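Local structure of DUF3863 domain-containing protein (3LM3) at residues Arg71-Phe76 and Val320-Phe325; Glu105-Pro110 and Pro144-Gly149. The protein is of unknown function but is probably a glycoside hydrolase or carbohydrate deacetylase. All blocks are in the same frame, centred on the assembly; numbering follows the deposited sequence. Where two conformers were deposited one is given.

Contact 1 of 2, residues Arg71-Phe76 and Val320-Phe325; sequences RLTWGF and VTFGEF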
# COMPACT_ATOMS: atom_id res chain seq x y z
N ARG A 71 16.90 -4.02 -2.93
CA ARG A 71 16.64 -2.86 -3.79
C ARG A 71 15.25 -2.35 -3.51
O ARG A 71 14.41 -3.03 -2.89
CB ARG A 71 16.85 -3.19 -5.26
CG ARG A 71 16.00 -4.32 -5.75
CD ARG A 71 16.70 -5.68 -5.50
NE ARG A 71 16.03 -6.74 -6.22
CZ ARG A 71 16.33 -8.03 -6.09
NH1 ARG A 71 17.32 -8.41 -5.31
NH2 ARG A 71 15.63 -8.93 -6.77
N LEU A 72 15.04 -1.10 -3.92
CA LEU A 72 13.83 -0.37 -3.58
C LEU A 72 13.38 0.48 -4.77
O LEU A 72 14.07 0.60 -5.78
CB LEU A 72 14.07 0.47 -2.34
CG LEU A 72 15.16 1.53 -2.35
CD1 LEU A 72 14.81 2.76 -3.21
CD2 LEU A 72 15.53 1.94 -0.89
N THR A 73 12.20 1.08 -4.64
CA THR A 73 11.65 1.98 -5.62
C THR A 73 11.81 3.41 -5.18
O THR A 73 11.32 3.78 -4.11
CB THR A 73 10.16 1.67 -5.82
OG1 THR A 73 10.02 0.31 -6.27
CG2 THR A 73 9.49 2.61 -6.81
N TRP A 74 12.46 4.22 -6.00
CA TRP A 74 12.50 5.67 -5.82
C TRP A 74 11.32 6.25 -6.55
O TRP A 74 11.17 6.03 -7.76
CB TRP A 74 13.79 6.21 -6.41
CG TRP A 74 15.04 5.73 -5.75
CD1 TRP A 74 15.87 4.73 -6.19
CD2 TRP A 74 15.65 6.24 -4.55
NE1 TRP A 74 16.94 4.60 -5.34
CE2 TRP A 74 16.82 5.52 -4.32
CE3 TRP A 74 15.29 7.25 -3.62
CZ2 TRP A 74 17.67 5.76 -3.24
CZ3 TRP A 74 16.13 7.50 -2.55
CH2 TRP A 74 17.31 6.76 -2.35
N GLY A 75 10.49 7.00 -5.86
CA GLY A 75 9.34 7.60 -6.47
C GLY A 75 9.41 9.11 -6.39
O GLY A 75 9.57 9.67 -5.30
N PHE A 76 9.30 9.79 -7.54
CA PHE A 76 9.42 11.25 -7.63
C PHE A 76 8.10 11.90 -8.03
O PHE A 76 7.44 11.45 -8.96
CB PHE A 76 10.40 11.63 -8.74
CG PHE A 76 11.86 11.36 -8.44
CD1 PHE A 76 12.39 10.09 -8.47
CD2 PHE A 76 12.70 12.41 -8.16
CE1 PHE A 76 13.76 9.89 -8.20
CE2 PHE A 76 14.05 12.21 -7.88
CZ PHE A 76 14.56 10.96 -7.90
N VAL A 320 12.82 -6.19 -2.54
CA VAL A 320 12.74 -5.97 -3.99
C VAL A 320 11.91 -4.74 -4.30
O VAL A 320 11.23 -4.19 -3.43
CB VAL A 320 12.17 -7.23 -4.72
CG1 VAL A 320 13.02 -8.47 -4.36
CG2 VAL A 320 10.72 -7.47 -4.37
N THR A 321 11.97 -4.31 -5.55
CA THR A 321 11.22 -3.14 -5.96
C THR A 321 9.71 -3.45 -6.05
O THR A 321 9.32 -4.61 -6.20
CB THR A 321 11.70 -2.55 -7.29
OG1 THR A 321 11.23 -3.38 -8.37
CG2 THR A 321 13.22 -2.44 -7.35
N PHE A 322 8.87 -2.42 -5.94
CA PHE A 322 7.42 -2.60 -6.16
C PHE A 322 7.17 -3.26 -7.49
O PHE A 322 6.38 -4.20 -7.59
CB PHE A 322 6.67 -1.26 -6.03
CG PHE A 322 6.21 -0.93 -4.62
CD1 PHE A 322 7.07 -0.37 -3.71
CD2 PHE A 322 4.90 -1.18 -4.23
CE1 PHE A 322 6.65 -0.05 -2.42
CE2 PHE A 322 4.47 -0.87 -2.94
CZ PHE A 322 5.35 -0.31 -2.03
N GLY A 323 7.80 -2.75 -8.55
CA GLY A 323 7.59 -3.28 -9.88
C GLY A 323 8.01 -4.73 -10.00
O GLY A 323 7.33 -5.55 -10.65
N GLU A 324 9.16 -5.10 -9.42
CA GLU A 324 9.65 -6.50 -9.51
C GLU A 324 8.67 -7.43 -8.83
O GLU A 324 8.35 -8.51 -9.33
CB GLU A 324 10.98 -6.67 -8.78
CG GLU A 324 12.20 -6.32 -9.48
CD GLU A 324 13.33 -6.75 -8.54
OE1 GLU A 324 13.64 -5.97 -7.63
OE2 GLU A 324 13.78 -7.91 -8.61
N PHE A 325 8.20 -7.05 -7.65
CA PHE A 325 7.27 -7.88 -6.91
C PHE A 325 5.97 -8.04 -7.69
O PHE A 325 5.45 -9.15 -7.81
CB PHE A 325 6.99 -7.32 -5.51
CG PHE A 325 5.91 -8.10 -4.80
CD1 PHE A 325 6.14 -9.39 -4.35
CD2 PHE A 325 4.63 -7.57 -4.68
CE1 PHE A 325 5.10 -10.15 -3.80
CE2 PHE A 325 3.60 -8.29 -4.16
CZ PHE A 325 3.82 -9.58 -3.67

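Contact 2 of 2, residues Glu105-Pro110 and Pro144-Gly149; sequences EVTYFP and PQSIMG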
# COMPACT_ATOMS: atom_id res chain seq x y z
N GLU A 105 14.46 0.67 -8.65
CA GLU A 105 13.50 1.17 -9.62
C GLU A 105 13.41 2.70 -9.46
O GLU A 105 13.56 3.23 -8.36
CB GLU A 105 12.13 0.50 -9.35
CG GLU A 105 10.98 0.94 -10.19
CD GLU A 105 9.77 0.06 -10.01
OE1 GLU A 105 9.40 -0.25 -8.86
OE2 GLU A 105 9.16 -0.35 -11.02
N VAL A 106 13.10 3.39 -10.56
CA VAL A 106 12.89 4.82 -10.57
C VAL A 106 11.57 5.10 -11.24
O VAL A 106 11.36 4.72 -12.41
CB VAL A 106 14.01 5.53 -11.35
CG1 VAL A 106 13.83 7.10 -11.26
CG2 VAL A 106 15.40 5.10 -10.81
N THR A 107 10.64 5.70 -10.51
CA THR A 107 9.33 5.92 -11.08
C THR A 107 8.64 7.15 -10.53
O THR A 107 9.21 7.95 -9.78
CB THR A 107 8.42 4.65 -10.94
OG1 THR A 107 7.34 4.77 -11.87
CG2 THR A 107 7.91 4.47 -9.48
N TYR A 108 7.44 7.37 -11.05
CA TYR A 108 6.58 8.53 -10.76
C TYR A 108 5.73 8.27 -9.53
O TYR A 108 5.13 7.20 -9.38
CB TYR A 108 5.69 8.80 -11.98
CG TYR A 108 4.88 10.07 -11.97
CD1 TYR A 108 5.43 11.24 -11.52
CD2 TYR A 108 3.57 10.10 -12.44
CE1 TYR A 108 4.67 12.44 -11.50
CE2 TYR A 108 2.83 11.29 -12.45
CZ TYR A 108 3.40 12.46 -11.95
OH TYR A 108 2.76 13.70 -11.87
N PHE A 109 5.65 9.28 -8.66
CA PHE A 109 4.87 9.27 -7.41
C PHE A 109 4.10 10.58 -7.33
O PHE A 109 4.57 11.54 -6.72
CB PHE A 109 5.81 9.12 -6.20
CG PHE A 109 5.15 8.63 -4.94
CD1 PHE A 109 3.93 9.11 -4.53
CD2 PHE A 109 5.76 7.69 -4.15
CE1 PHE A 109 3.33 8.65 -3.35
CE2 PHE A 109 5.18 7.22 -2.99
CZ PHE A 109 3.94 7.70 -2.60
N PRO A 110 2.90 10.62 -7.96
CA PRO A 110 2.14 11.88 -8.10
C PRO A 110 1.39 12.32 -6.85
O PRO A 110 0.18 12.56 -6.89
CB PRO A 110 1.19 11.57 -9.26
CG PRO A 110 1.03 10.13 -9.25
CD PRO A 110 2.38 9.60 -8.88
N PRO A 144 10.25 2.11 -15.90
CA PRO A 144 9.91 1.49 -14.63
C PRO A 144 8.91 0.33 -14.81
O PRO A 144 8.22 0.28 -15.83
CB PRO A 144 9.30 2.66 -13.85
CG PRO A 144 8.67 3.48 -14.86
CD PRO A 144 9.64 3.43 -16.04
N GLN A 145 8.84 -0.57 -13.85
CA GLN A 145 7.88 -1.67 -13.89
C GLN A 145 6.60 -1.32 -13.13
O GLN A 145 5.62 -2.04 -13.26
CB GLN A 145 8.49 -2.94 -13.33
CG GLN A 145 9.57 -3.52 -14.21
CD GLN A 145 10.20 -4.75 -13.59
OE1 GLN A 145 10.80 -4.66 -12.53
NE2 GLN A 145 10.06 -5.90 -14.25
N SER A 146 6.58 -0.21 -12.38
CA SER A 146 5.39 0.22 -11.63
C SER A 146 5.30 1.73 -11.66
O SER A 146 6.28 2.41 -12.05
CB SER A 146 5.48 -0.24 -10.16
OG SER A 146 6.49 0.46 -9.46
N ILE A 147 4.12 2.24 -11.27
CA ILE A 147 3.90 3.63 -10.91
C ILE A 147 3.41 3.66 -9.47
O ILE A 147 2.58 2.82 -9.08
CB ILE A 147 2.82 4.27 -11.82
CG1 ILE A 147 3.31 4.31 -13.26
CG2 ILE A 147 2.38 5.68 -11.35
CD1 ILE A 147 4.37 5.40 -13.59
N MSE A 148 3.88 4.62 -8.68
CA MSE A 148 3.49 4.79 -7.28
C MSE A 148 2.34 5.77 -7.20
O MSE A 148 2.53 6.94 -6.87
CB MSE A 148 4.67 5.26 -6.42
CG MSE A 148 5.86 4.30 -6.42
SE MSE A 148 5.49 2.46 -5.81
CE MSE A 148 4.95 2.85 -4.00
N GLY A 149 1.15 5.31 -7.57
CA GLY A 149 0.03 6.21 -7.80
C GLY A 149 -0.77 6.63 -6.60
O GLY A 149 -1.27 7.77 -6.55

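Contact 1 of 2, residues Arg71-Phe76 and Val320-Phe325
The guanidinium of Arg71 has the CG1 methyl of Val320 over one face, 3.5 Å above its plane and offset toward the rim, while the carboxylate of Glu324 lies at its edge. The two charged planes are 19° apart, nearly coplanar, and the grip is side-on, through NE and NH2: Arg71 NE bonds Glu324 OE1 at 2.9 Å, and Arg71 NH2 bonds Glu324 OE2 at 2.8 Å on the syn lone pair. Arg71 CG sits between its own backbone N and carbonyl carbon (chi1 58°), where it packs near the CG2 methyl of Thr321, and the chain bends at chi2 beyond it. The second flat group is the ring of Phe322, which has Thr73 OG1 at its edge, in plane.

Thr321 is the N-cap of helix 322-332. Its hydroxyl oxygen OG1 accepts from Glu324 N at 2.9 Å, and Glu324 OE1 answers by accepting from Thr321 N at 3.1 Å, which completes a capping box. Threonine suits the place because its short hydroxyl branch can cap the helix while the CG2 methyl packs against Arg71 CG and Leu72 O. The first turn of the helix is also tied to the start of strand 73-76: Phe322 N donates to Thr73 OG1 at 3.0 Å. That hydroxyl has a stronger partner in Glu105.

Glu324 OE1 therefore serves two donors, Arg71 NE and Thr321 N, the latter arriving 37° out of the carboxylate plane. Arg71 NH2 has a second acceptor in the carbonyl oxygen of Glu13, and NH1 goes to that of Asn69. The arginine and the helix N-terminus, both positive in character, would probably favour the ionised form of Glu324, so the salt bridge and the helix cap are likely to reinforce each other.

Contact 2 of 2, residues Glu105-Pro110 and Pro144-Gly149
Glu105 reaches straight across to the loop leading into strand 146-148, its CG anti to the backbone N (chi1 177°) and the chain extended beyond. Its OE2 accepts from Gln145 N at 2.9 Å, met nearly along the C-O axis. The Ser146 hydroxyl lies close to both carboxylate oxygens in weak contacts, OG to OE1 being 3.1 Å, while OE1 also takes Gly323 N. An alanine here would probably leave Gln145 N, Gly323 N and the Thr73 hydroxyl without this acceptor.

Two residues on, Thr107 splits its branches: OG1 donates to Ser146 O at 2.6 Å on a carbonyl lone pair, whereas the CG2 methyl meets Met148 CG, the two side chains crossing at about a right angle. Threonine suits the position by offering hydroxyl and methyl from one carbon. Met148, a selenomethionine, then sets CB over the face of the Phe109 ring, 3.9 Å from its centroid, in a CH-pi contact. Backbone joins in where Met148 N donates to Tyr108 O at 3.0 Å.

Strand 105-108 and the weakly bonded strand 146-148 run at 55° to each other. Between them in sequence comes helix 120-138, which packs on Val106, Tyr108 and Ile147, while Phe322 of helix 322-332 and Cys26 of strand 21-29 lie against Met148.

In the fold
Contact 2 is nested along the chain inside the loop closed by contact 1, and their centres lie about 8 Å apart. They share a sheet, because strands 73-76 and 105-108 are parallel neighbours in it; Trp74 N to Glu105 O, at 2.8 Å, is a probable hydrogen bond between them. A second link is side chain to side chain, Thr73 OG1 to Glu105 OE1 at 2.7 Å, so one carboxylate ties both contacts to the start of helix 322-332. Parallel strands with intervening helices are consistent with the barrel-like fold of glycoside hydrolases and deacetylases, but no active-site residue or ligand is established for either contact.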